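PDB 1YHT: DspB, which hydrolyses terminal N-acetylhexosamine residues as a family 20 glycoside hydrolase and releases biofilm, probably by cutting its N-acetylglucosamine polymer. Local coordinates for residues H193-I196 with T197-N200; F159-S162 with L163-E166; K126-Q129 with K130-V134; Q227-P230 with N231-I234. All coordinates share one frame; numbering follows the deposited sequence.

Contact 1. Residues H193-I196 with T197-N200; sequences HEFI and TYAN
The ring of Phe-195 takes the methyl of Ala-199 over one face: CB of Ala-199 lies 4.3 Å from the ring centroid and 20° off the normal, a CH-pi contact displaced toward the rim, where CZ of Phe-195 is the nearest ring atom. The ring of Tyr-198 comes at the same phenyl ring obliquely, its CD2 meeting CD1 of Phe-195 at 4.1 Å. Phe-195 has CG anti to its backbone N (chi1 179°), which carries the ring forward along the helix to Ala-199, one turn on. Beyond the segment it also meets the ring of Phe-185, and with Ala-199 it packs on Met-215 of strand 212-216.

Round the helix, Ile-196 and Asn-200 run side by side in the same direction. The methyl CG2 of Ile-196 touches ND2 of Asn-200 at 3.6 Å, so a branched apolar group flanks the amide. Both polar atoms of that amide are engaged by the loop before strand 233-236: OD1 accepts from the N of Asn-229 and ND2 donates to the O of Gln-227, two bonds that fix which way round the amide sits. Tyr-198 sends its hydroxyl to the OG of Ser-117.

Backbone bonds of the i to i+4 kind run beneath all this; the straightest is Ala-199 N to Phe-195 O, 2.8 Å with an N-H...O angle of 172°. Helix 192-208 is the crossover between parallel strands 177-181 and 212-216, a beta-alpha-beta unit of the TIM barrel found in family 20 glycoside hydrolases, with aromatic and methyl groups turned to the barrel strand.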
# COMPACT_ATOMS: atom_id res chain seq x y z
N HIS A 193 -3.20 15.59 15.16
CA HIS A 193 -2.55 16.86 14.81
C HIS A 193 -1.10 16.63 14.45
O HIS A 193 -0.64 17.17 13.49
CB HIS A 193 -2.68 17.93 15.89
CG HIS A 193 -4.11 18.27 16.20
ND1 HIS A 193 -4.83 19.20 15.49
CD2 HIS A 193 -4.98 17.72 17.08
CE1 HIS A 193 -6.08 19.23 15.92
NE2 HIS A 193 -6.19 18.36 16.90
N GLU A 194 -0.39 15.83 15.23
CA GLU A 194 1.02 15.56 14.92
C GLU A 194 1.20 14.75 13.63
O GLU A 194 2.25 14.80 13.01
CB GLU A 194 1.72 14.86 16.09
CG GLU A 194 1.91 15.76 17.29
CD GLU A 194 2.97 16.83 17.07
OE1 GLU A 194 3.86 16.67 16.16
OE2 GLU A 194 2.90 17.84 17.82
N PHE A 195 0.17 14.00 13.23
CA PHE A 195 0.22 13.26 11.99
C PHE A 195 0.32 14.21 10.80
O PHE A 195 1.07 13.94 9.87
CB PHE A 195 -0.95 12.29 11.86
CG PHE A 195 -0.92 11.53 10.56
CD1 PHE A 195 0.11 10.61 10.34
CD2 PHE A 195 -1.83 11.82 9.55
CE1 PHE A 195 0.20 9.93 9.14
CE2 PHE A 195 -1.77 11.14 8.30
CZ PHE A 195 -0.76 10.20 8.09
N ILE A 196 -0.41 15.32 10.82
CA ILE A 196 -0.35 16.32 9.74
C ILE A 196 1.08 16.77 9.56
O ILE A 196 1.62 16.80 8.43
CB ILE A 196 -1.19 17.57 10.07
CG1 ILE A 196 -2.66 17.18 10.31
CG2 ILE A 196 -1.03 18.65 9.00
CD1 ILE A 196 -3.22 16.27 9.34
N THR A 197 1.71 17.10 10.68
CA THR A 197 3.08 17.56 10.68
C THR A 197 4.02 16.50 10.11
O THR A 197 4.93 16.80 9.33
CB THR A 197 3.50 17.94 12.13
OG1 THR A 197 2.56 18.91 12.63
CG2 THR A 197 4.89 18.49 12.17
N TYR A 198 3.84 15.27 10.56
CA TYR A 198 4.68 14.14 10.16
C TYR A 198 4.50 13.88 8.65
O TYR A 198 5.45 13.78 7.91
CB TYR A 198 4.25 12.91 11.00
CG TYR A 198 4.93 11.59 10.66
CD1 TYR A 198 6.26 11.35 11.02
CD2 TYR A 198 4.23 10.57 10.00
CE1 TYR A 198 6.89 10.14 10.71
CE2 TYR A 198 4.86 9.35 9.67
CZ TYR A 198 6.20 9.14 10.03
OH TYR A 198 6.84 7.94 9.74
N ALA A 199 3.26 13.76 8.21
CA ALA A 199 2.98 13.44 6.80
C ALA A 199 3.47 14.59 5.91
O ALA A 199 4.05 14.34 4.85
CB ALA A 199 1.50 13.17 6.59
N ASN A 200 3.28 15.83 6.34
CA ASN A 200 3.78 16.95 5.57
C ASN A 200 5.30 16.88 5.45
O ASN A 200 5.82 17.07 4.36
CB ASN A 200 3.31 18.30 6.16
CG ASN A 200 1.90 18.67 5.76
OD1 ASN A 200 1.34 18.08 4.84
ND2 ASN A 200 1.32 19.68 6.44

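Contact 2. Residues F159-S162 with L163-E166; sequences FMQS and LMSE
The carbonyl oxygen of Phe-159 is gripped twice, by the N of Leu-163 one turn ahead at 3.1 Å and by the hydroxyl of Ser-162. The second bond is the shorter, OG of Ser-162 donating to O of Phe-159 at 2.7 Å. It depends on chi1 of 79°, which sets OG between the backbone N and the carbonyl carbon and so folds it back toward the preceding turn. The hydroxyl arrives at a more bent C=O...O angle, 128° against 156° for the amide, so the two donors share the oxygen from different directions.

One residue on, the N of Met-164 donates to the O of Met-160 at 2.8 Å, in the carbonyl plane. CG of Met-164 sits beside that oxygen, 3.2 Å from O of Met-160. Its chi1, with CG beside the backbone N, and a nearly straight chi2 bring SD of Met-164 alongside Gln-161, 4.3 Å from CG of Gln-161; the bend at chi3 turns CE alone.

Helix 154-171, to which all these residues belong, is one of the outer helices of the TIM barrel. Its buried side, Met-160, Leu-163 and Met-164, rests on Leu-115 of strand 110-117, while Met-160 and Met-164 also reach neighbouring helix 192-208 at Tyr-198 and Leu-206.

Farther along the helix the N of Ser-165 bonds the O of Gln-161 at 2.9 Å. The bond from Glu-166 N to Ser-162 O is weak. The extended side chain of Glu-166 leads away from residues 159-162, and its carboxylate takes two bonds, from OG of Ser-64 at OE1 and from the N of Leu-66 at OE2.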
# COMPACT_ATOMS: atom_id res chain seq x y z
N PHE A 159 15.29 8.79 11.01
CA PHE A 159 15.38 7.37 10.72
C PHE A 159 14.50 6.93 9.53
O PHE A 159 14.99 6.25 8.61
CB PHE A 159 15.02 6.52 11.94
CG PHE A 159 14.88 5.09 11.60
CD1 PHE A 159 16.01 4.30 11.43
CD2 PHE A 159 13.62 4.54 11.34
CE1 PHE A 159 15.89 2.94 11.05
CE2 PHE A 159 13.50 3.22 10.94
CZ PHE A 159 14.65 2.41 10.81
N MET A 160 13.23 7.33 9.58
CA MET A 160 12.25 7.04 8.53
C MET A 160 12.75 7.53 7.19
O MET A 160 12.68 6.79 6.22
CB MET A 160 10.88 7.67 8.80
CG MET A 160 10.06 6.92 9.80
SD MET A 160 9.89 5.16 9.48
CE MET A 160 9.13 5.11 7.88
N GLN A 161 13.25 8.75 7.19
CA GLN A 161 13.74 9.36 5.99
C GLN A 161 15.00 8.66 5.45
O GLN A 161 15.13 8.52 4.27
CB GLN A 161 13.99 10.83 6.24
CG GLN A 161 12.64 11.61 6.26
CD GLN A 161 12.86 13.09 6.55
OE1 GLN A 161 13.98 13.51 6.87
NE2 GLN A 161 11.79 13.88 6.44
N SER A 162 15.90 8.22 6.31
CA SER A 162 17.05 7.41 5.88
C SER A 162 16.61 6.11 5.19
O SER A 162 17.20 5.76 4.18
CB SER A 162 18.03 7.14 7.03
OG SER A 162 17.54 6.11 7.86
N LEU A 163 15.56 5.44 5.67
CA LEU A 163 15.03 4.22 5.04
C LEU A 163 14.28 4.58 3.74
O LEU A 163 14.47 3.95 2.69
CB LEU A 163 14.09 3.46 6.00
CG LEU A 163 13.57 2.09 5.57
CD1 LEU A 163 14.76 1.10 5.19
CD2 LEU A 163 12.70 1.52 6.71
N MET A 164 13.53 5.67 3.77
CA MET A 164 12.91 6.16 2.53
C MET A 164 13.94 6.41 1.43
O MET A 164 13.73 6.02 0.28
CB MET A 164 12.09 7.41 2.77
CG MET A 164 10.86 7.20 3.65
SD MET A 164 10.16 8.80 4.21
CE MET A 164 9.50 9.44 2.67
N SER A 165 15.07 7.04 1.79
CA SER A 165 16.15 7.28 0.81
C SER A 165 16.69 6.01 0.15
O SER A 165 16.97 5.96 -1.05
CB SER A 165 17.30 8.04 1.48
OG SER A 165 16.86 9.34 1.85
N GLU A 166 16.87 4.96 0.97
CA GLU A 166 17.29 3.67 0.48
C GLU A 166 16.25 3.06 -0.48
O GLU A 166 16.59 2.55 -1.56
CB GLU A 166 17.52 2.74 1.66
CG GLU A 166 18.03 1.37 1.20
CD GLU A 166 18.30 0.43 2.35
OE1 GLU A 166 17.36 -0.28 2.75
OE2 GLU A 166 19.45 0.39 2.80

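Contact 3. Residues K126-Q129 with K130-V134; sequences KLVQ and KDRGV
Val-128 and Gln-129 lend their carbonyls to the C-terminal end of helix 122-132, where Gly-133 takes the chain out of the helix and at once N-caps the next one, 134-140, on the outside of the TIM barrel. Among the backbone bonds, Arg-132 N to Val-128 O is the shortest at 2.7 Å, preceded by those from Lys-130 to Lys-126 and from Asp-131 to Leu-127. The N of Gly-133 is held loosely by two weak bonds, to O of Gln-129 at 2.9 Å and to O of Val-128. Its positive phi of 102° turns the chain away from the helical path, a conformation readily open to glycine.

The charged ends find partners outside the two segments: OD1 of Asp-131 accepts from ND2 of Asn-68, and Lys-130 makes a cation-pi contact with Tyr-86.

Apolar contact is slight. CB of Arg-132 comes 4.3 Å from CG1 of Val-128. Across the helix end, Gln-129 and Val-134 run alongside each other in a common direction. A chi1 of 177° swings CG of Gln-129 to the far side from the backbone N, and the extended chain lays its aliphatic part along the valine, with CG of Gln-129 3.7 Å from CG1 of Val-134.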
# COMPACT_ATOMS: atom_id res chain seq x y z
N LYS A 126 11.50 -5.23 14.08
CA LYS A 126 12.19 -6.45 14.42
C LYS A 126 13.59 -6.49 13.78
O LYS A 126 14.53 -6.94 14.41
CB LYS A 126 11.36 -7.66 14.01
CG LYS A 126 10.03 -7.79 14.81
CD LYS A 126 10.25 -7.58 16.35
CE LYS A 126 9.08 -8.03 17.24
NZ LYS A 126 9.49 -7.86 18.71
N LEU A 127 13.75 -6.02 12.54
CA LEU A 127 15.10 -5.93 11.93
C LEU A 127 16.03 -4.91 12.61
O LEU A 127 17.24 -5.16 12.74
CB LEU A 127 14.97 -5.60 10.43
CG LEU A 127 14.36 -6.71 9.56
CD1 LEU A 127 13.95 -6.16 8.21
CD2 LEU A 127 15.34 -7.86 9.45
N VAL A 128 15.47 -3.75 12.96
CA VAL A 128 16.18 -2.73 13.72
C VAL A 128 16.66 -3.27 15.09
O VAL A 128 17.82 -3.12 15.49
CB VAL A 128 15.32 -1.49 13.97
CG1 VAL A 128 16.01 -0.56 15.03
CG2 VAL A 128 15.13 -0.72 12.63
N GLN A 129 15.74 -3.90 15.81
CA GLN A 129 16.11 -4.54 17.06
C GLN A 129 17.29 -5.49 16.93
O GLN A 129 18.21 -5.47 17.75
CB GLN A 129 14.90 -5.30 17.62
CG GLN A 129 15.24 -6.07 18.92
CD GLN A 129 14.00 -6.66 19.60
OE1 GLN A 129 13.02 -5.94 19.84
NE2 GLN A 129 14.01 -7.98 19.81
N LYS A 130 17.26 -6.36 15.94
CA LYS A 130 18.33 -7.36 15.74
C LYS A 130 19.67 -6.65 15.42
O LYS A 130 20.71 -6.93 16.00
CB LYS A 130 17.93 -8.31 14.61
CG LYS A 130 19.00 -9.34 14.16
CD LYS A 130 19.27 -10.36 15.25
CE LYS A 130 20.26 -11.47 14.81
NZ LYS A 130 21.60 -10.92 14.39
N ASP A 131 19.62 -5.71 14.48
CA ASP A 131 20.83 -5.09 14.02
C ASP A 131 21.38 -3.99 14.93
O ASP A 131 22.59 -3.90 15.14
CB ASP A 131 20.65 -4.55 12.63
CG ASP A 131 21.97 -4.21 11.99
OD1 ASP A 131 22.83 -5.11 11.93
OD2 ASP A 131 22.12 -3.08 11.54
N ARG A 132 20.52 -3.12 15.42
CA ARG A 132 20.94 -1.98 16.21
C ARG A 132 20.67 -2.18 17.70
O ARG A 132 21.23 -1.44 18.50
CB ARG A 132 20.23 -0.71 15.73
CG ARG A 132 20.43 -0.52 14.22
CD ARG A 132 19.90 0.77 13.74
NE ARG A 132 20.14 0.90 12.30
CZ ARG A 132 20.10 2.05 11.65
NH1 ARG A 132 19.88 3.17 12.33
NH2 ARG A 132 20.30 2.08 10.33
N GLY A 133 19.84 -3.15 18.07
CA GLY A 133 19.58 -3.44 19.50
C GLY A 133 18.25 -2.89 20.00
O GLY A 133 17.65 -1.99 19.40
N VAL A 134 17.78 -3.45 21.12
CA VAL A 134 16.47 -3.11 21.63
C VAL A 134 16.42 -1.70 22.18
O VAL A 134 15.42 -1.04 21.97
CB VAL A 134 15.85 -4.15 22.66
CG1 VAL A 134 16.31 -5.60 22.38
CG2 VAL A 134 16.11 -3.76 24.04

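Contact 4. Residues Q227-P230 with N231-I234; sequences QINP and NIEI
Asn-229 holds the turn with two oxygens. Its backbone O accepts from the N of Ile-232 at 3.1 Å, the closing bond of a type I beta turn that has Pro-230 and Asn-231 at its corners. Its side-chain OD1 accepts from the N of Asn-231 at 2.9 Å, the Asx turn that often accompanies such a corner. Both donors stand well above the carbonyl planes, about 50° out. With chi1 at -179°, the amide of Asn-229 extends away from its own backbone N and forward beside Asn-231.

On the apolar side, CD1 of Ile-232 touches both CB of Asn-229, at 3.8 Å, and CG2 of Ile-228, at 3.9 Å. The two isoleucine side chains cross at about a right angle.

Two waters bridge the turn. One accepts from ND2 of Asn-229 and donates to OD1 of Asn-231, tying together amides whose planes are 58° apart; the other donates to the O of Pro-230, at 2.7 Å, and to the O of Ile-232.

Farther out, helix 192-208 positions the loop: ND2 of Asn-229 is bonded to OG of Ser-203, and its side chain also touches Tyr-204. Ile-232 packs on Thr-213 and Met-215 of strand 212-216. What results is a type I beta turn combined with an Asx turn, set in the loop that joins two adjacent parallel strands of the TIM barrel and leading into strand 233-236.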
# COMPACT_ATOMS: atom_id res chain seq x y z
N GLN A 227 -4.75 21.46 6.49
CA GLN A 227 -3.32 21.71 6.79
C GLN A 227 -2.36 20.79 6.01
O GLN A 227 -1.16 20.97 6.00
CB GLN A 227 -3.06 21.48 8.29
CG GLN A 227 -3.85 22.41 9.21
CD GLN A 227 -3.90 21.93 10.65
OE1 GLN A 227 -2.89 21.53 11.20
NE2 GLN A 227 -5.08 21.95 11.25
N ILE A 228 -2.91 19.78 5.34
CA ILE A 228 -2.13 18.78 4.60
C ILE A 228 -1.67 19.40 3.31
O ILE A 228 -2.42 20.16 2.71
CB ILE A 228 -3.05 17.51 4.32
CG1 ILE A 228 -3.04 16.61 5.53
CG2 ILE A 228 -2.64 16.73 3.10
CD1 ILE A 228 -1.79 15.71 5.61
N ASN A 229 -0.44 19.10 2.92
CA ASN A 229 0.12 19.44 1.61
C ASN A 229 -0.90 19.07 0.56
O ASN A 229 -1.22 17.90 0.41
CB ASN A 229 1.43 18.64 1.38
CG ASN A 229 2.13 18.94 0.03
OD1 ASN A 229 1.57 19.58 -0.83
ND2 ASN A 229 3.38 18.45 -0.13
N PRO A 230 -1.42 20.05 -0.19
CA PRO A 230 -2.47 19.67 -1.11
C PRO A 230 -1.99 18.88 -2.29
O PRO A 230 -2.82 18.45 -3.07
CB PRO A 230 -3.05 21.01 -1.57
CG PRO A 230 -1.91 22.01 -1.43
CD PRO A 230 -1.07 21.48 -0.27
N ASN A 231 -0.67 18.73 -2.47
CA ASN A 231 -0.14 17.87 -3.52
C ASN A 231 -0.09 16.37 -3.14
O ASN A 231 0.18 15.51 -4.00
CB ASN A 231 1.26 18.32 -3.95
CG ASN A 231 1.26 19.65 -4.72
OD1 ASN A 231 2.24 20.41 -4.66
ND2 ASN A 231 0.19 19.92 -5.44
N ILE A 232 -0.33 16.05 -1.88
CA ILE A 232 -0.28 14.63 -1.49
C ILE A 232 -1.47 13.98 -2.16
O ILE A 232 -2.59 14.58 -2.21
CB ILE A 232 -0.36 14.42 0.02
CG1 ILE A 232 0.92 14.93 0.69
CG2 ILE A 232 -0.57 12.88 0.33
CD1 ILE A 232 0.81 15.03 2.26
N GLU A 233 -1.24 12.81 -2.74
CA GLU A 233 -2.26 12.11 -3.51
C GLU A 233 -2.85 10.99 -2.67
O GLU A 233 -2.12 10.25 -2.03
CB GLU A 233 -1.70 11.61 -4.85
CG GLU A 233 -1.06 12.73 -5.69
CD GLU A 233 -0.51 12.30 -7.04
OE1 GLU A 233 -0.54 11.09 -7.37
OE2 GLU A 233 -0.01 13.18 -7.79
N ILE A 234 -4.19 10.92 -2.64
CA ILE A 234 -4.87 10.05 -1.70
C ILE A 234 -5.35 8.73 -2.33
O ILE A 234 -6.02 8.75 -3.39
CB ILE A 234 -6.06 10.75 -1.05
CG1 ILE A 234 -5.65 12.14 -0.45
CG2 ILE A 234 -6.72 9.82 -0.04
CD1 ILE A 234 -4.34 12.15 0.27
O HOH W 1 4.54 19.25 -2.84
O HOH W 2 -3.45 16.12 -4.35

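Contacts 1 and 2, both partly buried, lie on two neighbouring barrel helices whose buried sides face strands; they meet where OH of Tyr-198 packs on CG of Met-160. Contact 3, its centre about 24 Å from the chain centre, is the most peripheral, and its exposed charged residues contrast with the methionines and aromatics of the other helices. It still reaches contact 2 through Val-128 against Phe-159. Contact 4 is largely buried despite its exposed Pro-230 and Asn-231; one backbone turn bond, an asparagine side chain and bridging waters hold it, in place of i to i+4 bonds. Asn-200 ties it to contact 1. Contacts 3 and 4 do not touch.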